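Local coordinates for transferrin (Manduca sexta, PDB 6WB6), which transports iron as a secreted glycoprotein, binding a single ferric ion per molecule in association with a carbonate anion, at residues T129-R134 against T157-S162; Y251-V254 against K258-I261. One frame throughout, in Å; residues are numbered along the deposited sequence.

Interaction 1: T129-R134 against T157-S162; sequences TMLMKR and TFFAKS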
ATOM      1  N   THR A 129      14.842  -5.961 -15.511  1.00 15.78           N
ATOM      2  CA  THR A 129      16.081  -6.350 -14.852  1.00 18.26           C
ATOM      3  C   THR A 129      17.149  -6.726 -15.862  1.00 18.84           C
ATOM      4  O   THR A 129      18.321  -6.377 -15.686  1.00 20.10           O
ATOM      5  CB  THR A 129      15.828  -7.528 -13.867  1.00 19.91           C
ATOM      6  OG1 THR A 129      14.952  -7.108 -12.817  1.00 15.11           O
ATOM      7  CG2 THR A 129      17.135  -8.032 -13.226  1.00 21.97           C
ATOM      8  N   MET A 130      16.771  -7.455 -16.915  1.00 19.55           N
ATOM      9  CA  MET A 130      17.749  -7.975 -17.872  1.00 20.90           C
ATOM     10  C   MET A 130      18.117  -6.939 -18.926  1.00 21.37           C
ATOM     11  O   MET A 130      19.295  -6.751 -19.228  1.00 22.24           O
ATOM     12  CB  MET A 130      17.201  -9.240 -18.560  1.00 21.10           C
ATOM     13  CG  MET A 130      16.896 -10.394 -17.578  1.00 19.85           C
ATOM     14  SD  MET A 130      18.279 -10.551 -16.400  1.00 23.46           S
ATOM     15  CE  MET A 130      17.596 -11.649 -15.163  1.00 23.92           C
ATOM     16  N   LEU A 131      17.120  -6.284 -19.517  1.00 22.54           N
ATOM     17  CA  LEU A 131      17.387  -5.307 -20.569  1.00 19.03           C
ATOM     18  C   LEU A 131      18.242  -4.155 -20.066  1.00 22.45           C
ATOM     19  O   LEU A 131      19.122  -3.662 -20.788  1.00 23.76           O
ATOM     20  CB  LEU A 131      16.080  -4.758 -21.121  1.00 17.28           C
ATOM     21  CG  LEU A 131      15.162  -5.777 -21.791  1.00 18.27           C
ATOM     22  CD1 LEU A 131      13.931  -5.064 -22.269  1.00 22.78           C
ATOM     23  CD2 LEU A 131      15.843  -6.482 -22.944  1.00 24.27           C
ATOM     24  N   MET A 132      17.989  -3.697 -18.838  1.00 20.20           N
ATOM     25  CA  MET A 132      18.724  -2.559 -18.310  1.00 22.46           C
ATOM     26  C   MET A 132      20.215  -2.825 -18.236  1.00 27.12           C
ATOM     27  O   MET A 132      20.989  -1.881 -18.064  1.00 26.46           O
ATOM     28  CB  MET A 132      18.207  -2.191 -16.919  1.00 27.14           C
ATOM     29  CG  MET A 132      18.567  -3.191 -15.819  1.00 21.70           C
ATOM     30  SD  MET A 132      18.077  -2.564 -14.215  1.00 22.88           S
ATOM     31  CE  MET A 132      19.348  -1.313 -14.058  1.00 23.33           C
ATOM     32  N   LYS A 133      20.627  -4.086 -18.301  1.00 22.14           N
ATOM     33  CA  LYS A 133      22.037  -4.399 -18.400  1.00 19.28           C
ATOM     34  C   LYS A 133      22.602  -4.129 -19.784  1.00 27.84           C
ATOM     35  O   LYS A 133      23.773  -4.437 -20.025  1.00 23.06           O
ATOM     36  CB  LYS A 133      22.273  -5.874 -18.073  1.00 26.26           C
ATOM     37  CG  LYS A 133      21.701  -6.352 -16.763  1.00 24.00           C
ATOM     38  CD  LYS A 133      22.195  -7.733 -16.509  1.00 33.41           C
ATOM     39  CE  LYS A 133      21.507  -8.335 -15.319  1.00 35.65           C
ATOM     40  NZ  LYS A 133      21.284  -9.769 -15.568  1.00 43.40           N
ATOM     41  N   ARG A 134      21.804  -3.623 -20.715  1.00 34.04           N
ATOM     42  CA  ARG A 134      22.220  -3.510 -22.104  1.00 26.87           C
ATOM     43  C   ARG A 134      22.358  -2.041 -22.448  1.00 24.64           C
ATOM     44  O   ARG A 134      21.447  -1.247 -22.189  1.00 26.52           O
ATOM     45  CB  ARG A 134      21.227  -4.197 -23.037  1.00 22.87           C
ATOM     46  CG  ARG A 134      20.877  -5.583 -22.594  1.00 33.73           C
ATOM     47  CD  ARG A 134      20.151  -6.306 -23.676  1.00 27.92           C
ATOM     48  NE  ARG A 134      21.076  -6.849 -24.656  1.00 27.26           N
ATOM     49  CZ  ARG A 134      21.649  -8.042 -24.553  1.00 30.68           C
ATOM     50  NH1 ARG A 134      21.400  -8.800 -23.497  1.00 24.29           N
ATOM     51  NH2 ARG A 134      22.486  -8.470 -25.503  1.00 34.06           N
ATOM     52  N   THR A 157      10.355   4.587 -24.719  1.00 20.95           N
ATOM     53  CA  THR A 157      11.427   5.016 -25.607  1.00 25.20           C
ATOM     54  C   THR A 157      12.159   3.854 -26.278  1.00 27.40           C
ATOM     55  O   THR A 157      12.754   4.046 -27.341  1.00 36.79           O
ATOM     56  CB  THR A 157      12.425   5.855 -24.792  1.00 25.26           C
ATOM     57  OG1 THR A 157      11.847   7.139 -24.545  1.00 27.03           O
ATOM     58  CG2 THR A 157      13.765   6.002 -25.488  1.00 38.97           C
ATOM     59  N   PHE A 158      12.143   2.663 -25.688  1.00 21.21           N
ATOM     60  CA  PHE A 158      12.867   1.531 -26.262  1.00 20.72           C
ATOM     61  C   PHE A 158      11.975   0.755 -27.224  1.00 23.87           C
ATOM     62  O   PHE A 158      12.380   0.421 -28.339  1.00 19.84           O
ATOM     63  CB  PHE A 158      13.364   0.626 -25.132  1.00 20.45           C
ATOM     64  CG  PHE A 158      14.264  -0.520 -25.570  1.00 23.95           C
ATOM     65  CD1 PHE A 158      15.580  -0.306 -25.949  1.00 19.18           C
ATOM     66  CD2 PHE A 158      13.815  -1.816 -25.518  1.00 16.90           C
ATOM     67  CE1 PHE A 158      16.404  -1.359 -26.294  1.00 17.19           C
ATOM     68  CE2 PHE A 158      14.649  -2.877 -25.857  1.00 18.30           C
ATOM     69  CZ  PHE A 158      15.932  -2.645 -26.245  1.00 19.90           C
ATOM     70  N   PHE A 159      10.767   0.448 -26.793  1.00 16.45           N
ATOM     71  CA  PHE A 159       9.802  -0.210 -27.645  1.00 21.10           C
ATOM     72  C   PHE A 159       9.031   0.846 -28.426  1.00 21.95           C
ATOM     73  O   PHE A 159       8.856   1.979 -27.971  1.00 22.23           O
ATOM     74  CB  PHE A 159       8.872  -1.096 -26.804  1.00 24.59           C
ATOM     75  CG  PHE A 159       9.605  -2.215 -26.065  1.00 21.65           C
ATOM     76  CD1 PHE A 159      10.341  -3.160 -26.767  1.00 16.98           C
ATOM     77  CD2 PHE A 159       9.554  -2.317 -24.693  1.00 17.00           C
ATOM     78  CE1 PHE A 159      11.023  -4.189 -26.105  1.00 22.19           C
ATOM     79  CE2 PHE A 159      10.224  -3.338 -24.025  1.00 22.41           C
ATOM     80  CZ  PHE A 159      10.950  -4.284 -24.737  1.00 22.34           C
ATOM     81  N   ALA A 160       8.659   0.487 -29.651  1.00 18.82           N
ATOM     82  CA  ALA A 160       7.846   1.368 -30.479  1.00 25.21           C
ATOM     83  C   ALA A 160       6.472   1.542 -29.874  1.00 20.93           C
ATOM     84  O   ALA A 160       5.959   2.657 -29.759  1.00 19.65           O
ATOM     85  CB  ALA A 160       7.721   0.785 -31.892  1.00 25.66           C
ATOM     86  N   LYS A 161       5.847   0.432 -29.524  1.00 22.63           N
ATOM     87  CA  LYS A 161       4.563   0.415 -28.864  1.00 19.95           C
ATOM     88  C   LYS A 161       4.589  -0.756 -27.902  1.00 18.88           C
ATOM     89  O   LYS A 161       5.393  -1.681 -28.053  1.00 15.55           O
ATOM     90  CB  LYS A 161       3.405   0.252 -29.860  1.00 24.77           C
ATOM     91  CG  LYS A 161       3.308   1.289 -30.928  1.00 24.03           C
ATOM     92  CD  LYS A 161       2.017   1.094 -31.742  1.00 23.82           C
ATOM     93  CE  LYS A 161       1.695   2.331 -32.559  1.00 31.69           C
ATOM     94  NZ  LYS A 161       0.681   2.026 -33.593  1.00 36.81           N
ATOM     95  N   SER A 162       3.717  -0.711 -26.905  1.00 13.88           N
ATOM     96  CA  SER A 162       3.613  -1.837 -25.990  1.00 19.01           C
ATOM     97  C   SER A 162       2.171  -1.976 -25.533  1.00 20.29           C
ATOM     98  O   SER A 162       1.300  -1.176 -25.889  1.00 15.75           O
ATOM     99  CB  SER A 162       4.548  -1.672 -24.804  1.00 16.55           C
ATOM    100  OG  SER A 162       5.836  -1.215 -25.210  1.00 25.28           O
TER
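Leu131 of helix 121-131 faces Phe158, the last helical residue of 147-158, with their CA atoms 10.0 Å apart. The two helices belong to a beta-alpha-beta crossover of the first transferrin lobe, a fold of the periplasmic-binding-protein class: the chain leaves strand 112-114, runs through both helices and returns in strand 161-163, parallel to the first. After Leu131 the chain folds into a type I beta turn, in which Arg134 N bonds to Leu131 O at 2.7 Å. Arg134 itself is directed to a salt bridge with Asp106, as suits a partly exposed cationic residue beyond an apolar seam. On the other segment Phe159 is the first residue to leave helical geometry, and backbone bonds of Ala160 to Leu111 and of Lys161 to Ser113 lead the chain into the sheet.

With the backbones this far apart, the contact is made by the ends of the side chains, and 92 Å² is buried. Phe158 and Phe159, neighbours in sequence, form an angled pair: CD2 of Phe158 stands 3.7 Å above one face of the Phe159 ring, displaced toward its rim, while CZ of Phe159 lies at the edge of the Phe158 ring, in its plane. Phe137 meets the Phe158 ring and also touches Leu131, so the leucine enters a buried aromatic cluster where a branched aliphatic group can pack without a polar partner. With CD1 carried straight out from CA (chi2 180°), Leu131 approaches Phe159 from the opposite direction. Its CD1 methyl alone makes the closest contacts to both rings, obliquely in each case, lying 3.9 Å from Phe159 CZ and 4.3 Å from Phe158 CE2.

Interaction 2: Y251-V254 against K258-I261; sequences YLCV and KAPI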
ATOM      1  N   TYR A 251      10.822 -19.077 -28.901  1.00 21.57           N
ATOM      2  CA  TYR A 251      11.415 -18.345 -27.807  1.00 23.41           C
ATOM      3  C   TYR A 251      12.632 -17.624 -28.355  1.00 24.20           C
ATOM      4  O   TYR A 251      13.336 -18.142 -29.217  1.00 22.76           O
ATOM      5  CB  TYR A 251      11.837 -19.263 -26.668  1.00 22.61           C
ATOM      6  CG  TYR A 251      10.759 -20.094 -26.057  1.00 16.84           C
ATOM      7  CD1 TYR A 251       9.700 -19.524 -25.377  1.00 21.70           C
ATOM      8  CD2 TYR A 251      10.842 -21.470 -26.098  1.00 26.29           C
ATOM      9  CE1 TYR A 251       8.722 -20.313 -24.802  1.00 23.71           C
ATOM     10  CE2 TYR A 251       9.894 -22.257 -25.528  1.00 23.61           C
ATOM     11  CZ  TYR A 251       8.832 -21.686 -24.880  1.00 19.00           C
ATOM     12  OH  TYR A 251       7.891 -22.512 -24.315  1.00 20.29           O
ATOM     13  N   LEU A 252      12.884 -16.430 -27.851  1.00 23.58           N
ATOM     14  CA  LEU A 252      14.134 -15.737 -28.091  1.00 23.05           C
ATOM     15  C   LEU A 252      14.997 -15.919 -26.845  1.00 32.43           C
ATOM     16  O   LEU A 252      14.566 -15.589 -25.730  1.00 22.43           O
ATOM     17  CB  LEU A 252      13.876 -14.263 -28.398  1.00 18.66           C
ATOM     18  CG  LEU A 252      15.114 -13.388 -28.600  1.00 27.81           C
ATOM     19  CD1 LEU A 252      15.850 -13.728 -29.889  1.00 23.80           C
ATOM     20  CD2 LEU A 252      14.735 -11.899 -28.588  1.00 27.10           C
ATOM     21  N   CYS A 253      16.192 -16.485 -27.032  1.00 24.47           N
ATOM     22  CA  CYS A 253      17.106 -16.795 -25.941  1.00 19.54           C
ATOM     23  C   CYS A 253      18.095 -15.653 -25.705  1.00 26.08           C
ATOM     24  O   CYS A 253      18.330 -14.814 -26.580  1.00 29.42           O
ATOM     25  CB  CYS A 253      17.846 -18.098 -26.239  1.00 23.06           C
ATOM     26  SG  CYS A 253      16.758 -19.453 -26.783  1.00 31.51           S
ATOM     27  N   VAL A 254      18.656 -15.600 -24.487  1.00 20.05           N
ATOM     28  CA  VAL A 254      19.645 -14.551 -24.203  1.00 23.07           C
ATOM     29  C   VAL A 254      20.780 -14.606 -25.222  1.00 22.63           C
ATOM     30  O   VAL A 254      21.357 -13.576 -25.578  1.00 33.55           O
ATOM     31  CB  VAL A 254      20.185 -14.652 -22.759  1.00 34.97           C
ATOM     32  CG1 VAL A 254      21.200 -13.502 -22.470  1.00 43.88           C
ATOM     33  CG2 VAL A 254      19.059 -14.602 -21.765  1.00 32.93           C
ATOM     34  N   LYS A 258      17.111 -18.330 -31.492  1.00 19.96           N
ATOM     35  CA  LYS A 258      15.738 -18.778 -31.344  1.00 24.90           C
ATOM     36  C   LYS A 258      15.746 -20.252 -30.972  1.00 25.16           C
ATOM     37  O   LYS A 258      16.679 -20.987 -31.305  1.00 38.84           O
ATOM     38  CB  LYS A 258      14.941 -18.543 -32.629  1.00 28.40           C
ATOM     39  CG  LYS A 258      14.853 -17.069 -32.984  1.00 29.99           C
ATOM     40  CD  LYS A 258      14.063 -16.854 -34.235  1.00 29.98           C
ATOM     41  CE  LYS A 258      14.449 -15.583 -34.878  1.00 26.62           C
ATOM     42  NZ  LYS A 258      13.924 -15.480 -36.284  1.00 31.82           N
ATOM     43  N   ALA A 259      14.736 -20.659 -30.219  1.00 28.68           N
ATOM     44  CA  ALA A 259      14.522 -22.044 -29.835  1.00 34.85           C
ATOM     45  C   ALA A 259      13.056 -22.382 -30.056  1.00 31.25           C
ATOM     46  O   ALA A 259      12.191 -21.524 -29.846  1.00 28.66           O
ATOM     47  CB  ALA A 259      14.884 -22.279 -28.364  1.00 35.31           C
ATOM     48  N   PRO A 260      12.735 -23.599 -30.471  1.00 28.89           N
ATOM     49  CA  PRO A 260      11.325 -23.933 -30.670  1.00 26.02           C
ATOM     50  C   PRO A 260      10.552 -23.923 -29.365  1.00 25.79           C
ATOM     51  O   PRO A 260      11.069 -24.267 -28.299  1.00 26.18           O
ATOM     52  CB  PRO A 260      11.371 -25.335 -31.282  1.00 28.55           C
ATOM     53  CG  PRO A 260      12.729 -25.859 -30.939  1.00 28.13           C
ATOM     54  CD  PRO A 260      13.624 -24.675 -30.935  1.00 29.28           C
ATOM     55  N   ILE A 261       9.294 -23.505 -29.476  1.00 19.64           N
ATOM     56  CA  ILE A 261       8.335 -23.650 -28.392  1.00 26.87           C
ATOM     57  C   ILE A 261       8.172 -25.117 -28.010  1.00 29.68           C
ATOM     58  O   ILE A 261       7.969 -25.445 -26.834  1.00 25.83           O
ATOM     59  CB  ILE A 261       6.990 -23.023 -28.814  1.00 26.23           C
ATOM     60  CG1 ILE A 261       7.172 -21.559 -29.237  1.00 28.23           C
ATOM     61  CG2 ILE A 261       6.013 -23.086 -27.707  1.00 21.50           C
ATOM     62  CD1 ILE A 261       7.837 -20.676 -28.207  1.00 25.76           C
TER
HETATM   63  O   HOH W   1       8.375 -25.221 -23.853  1.00 29.81           O
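Ile261 sets its CD1 methyl squarely over the ring of Tyr251, 3.4 Å from the ring centroid and 5° off the normal, a close CH-pi contact. The two side chains cross at about a right angle. In the isoleucine, CG1 lies beside the backbone N (chi1 -56°), and the further turn at chi2 (-55°) sets CD1 over the aromatic face, while CG2 comes within 3.9 Å of Tyr251 OH. At the ring's edge, a water in the ring plane lies 2.8 Å from Tyr251 OH and donates to Ile261 O, joining the tyrosine's polar end to the same residue that covers its face. Were Tyr251 replaced by an alanine, the Ile261 methyl would probably lose the face it rests on, a gap would open against Val223 and Thr226 of helix 223-229, and the water would be left without its phenol partner.

These segments are the arms of a beta hairpin, strands 249-252 and 258-260. Tyr251 and Ala259 form an antiparallel hydrogen-bonded pair, with N to O distances of 3.0 Å both ways. Leu252 and Lys258 follow as a non-hydrogen-bonded pair; the lysine's extended chain takes NZ to the carbonyls of Lys98 and Leu100. Near the turn, the small Ala259 lets Cys253 SG, disulfide-bonded to Cys266, settle 3.7 Å from its CB.

In the fold
Interactions 1 and 2 follow one another along the chain and reach the same mixed sheet, their centres 18 Å apart and their nearest atoms about 5 Å apart without touching. Strand 161-163, entered from interaction 1, pairs with 112-114; from there the sheet runs through 218-222 and 90-97 to hairpin strand 249-252 of interaction 2. Helix 121-131 begins at carbonate-pocket residues Asn121, Val122 and Gly123, and the Phe159 side chain is about 9 Å from Gly123. The Tyr251 side chain is about 11 Å from that of the iron ligand Tyr90. None of the touching residues of either contact is among the residues lining the iron and carbonate.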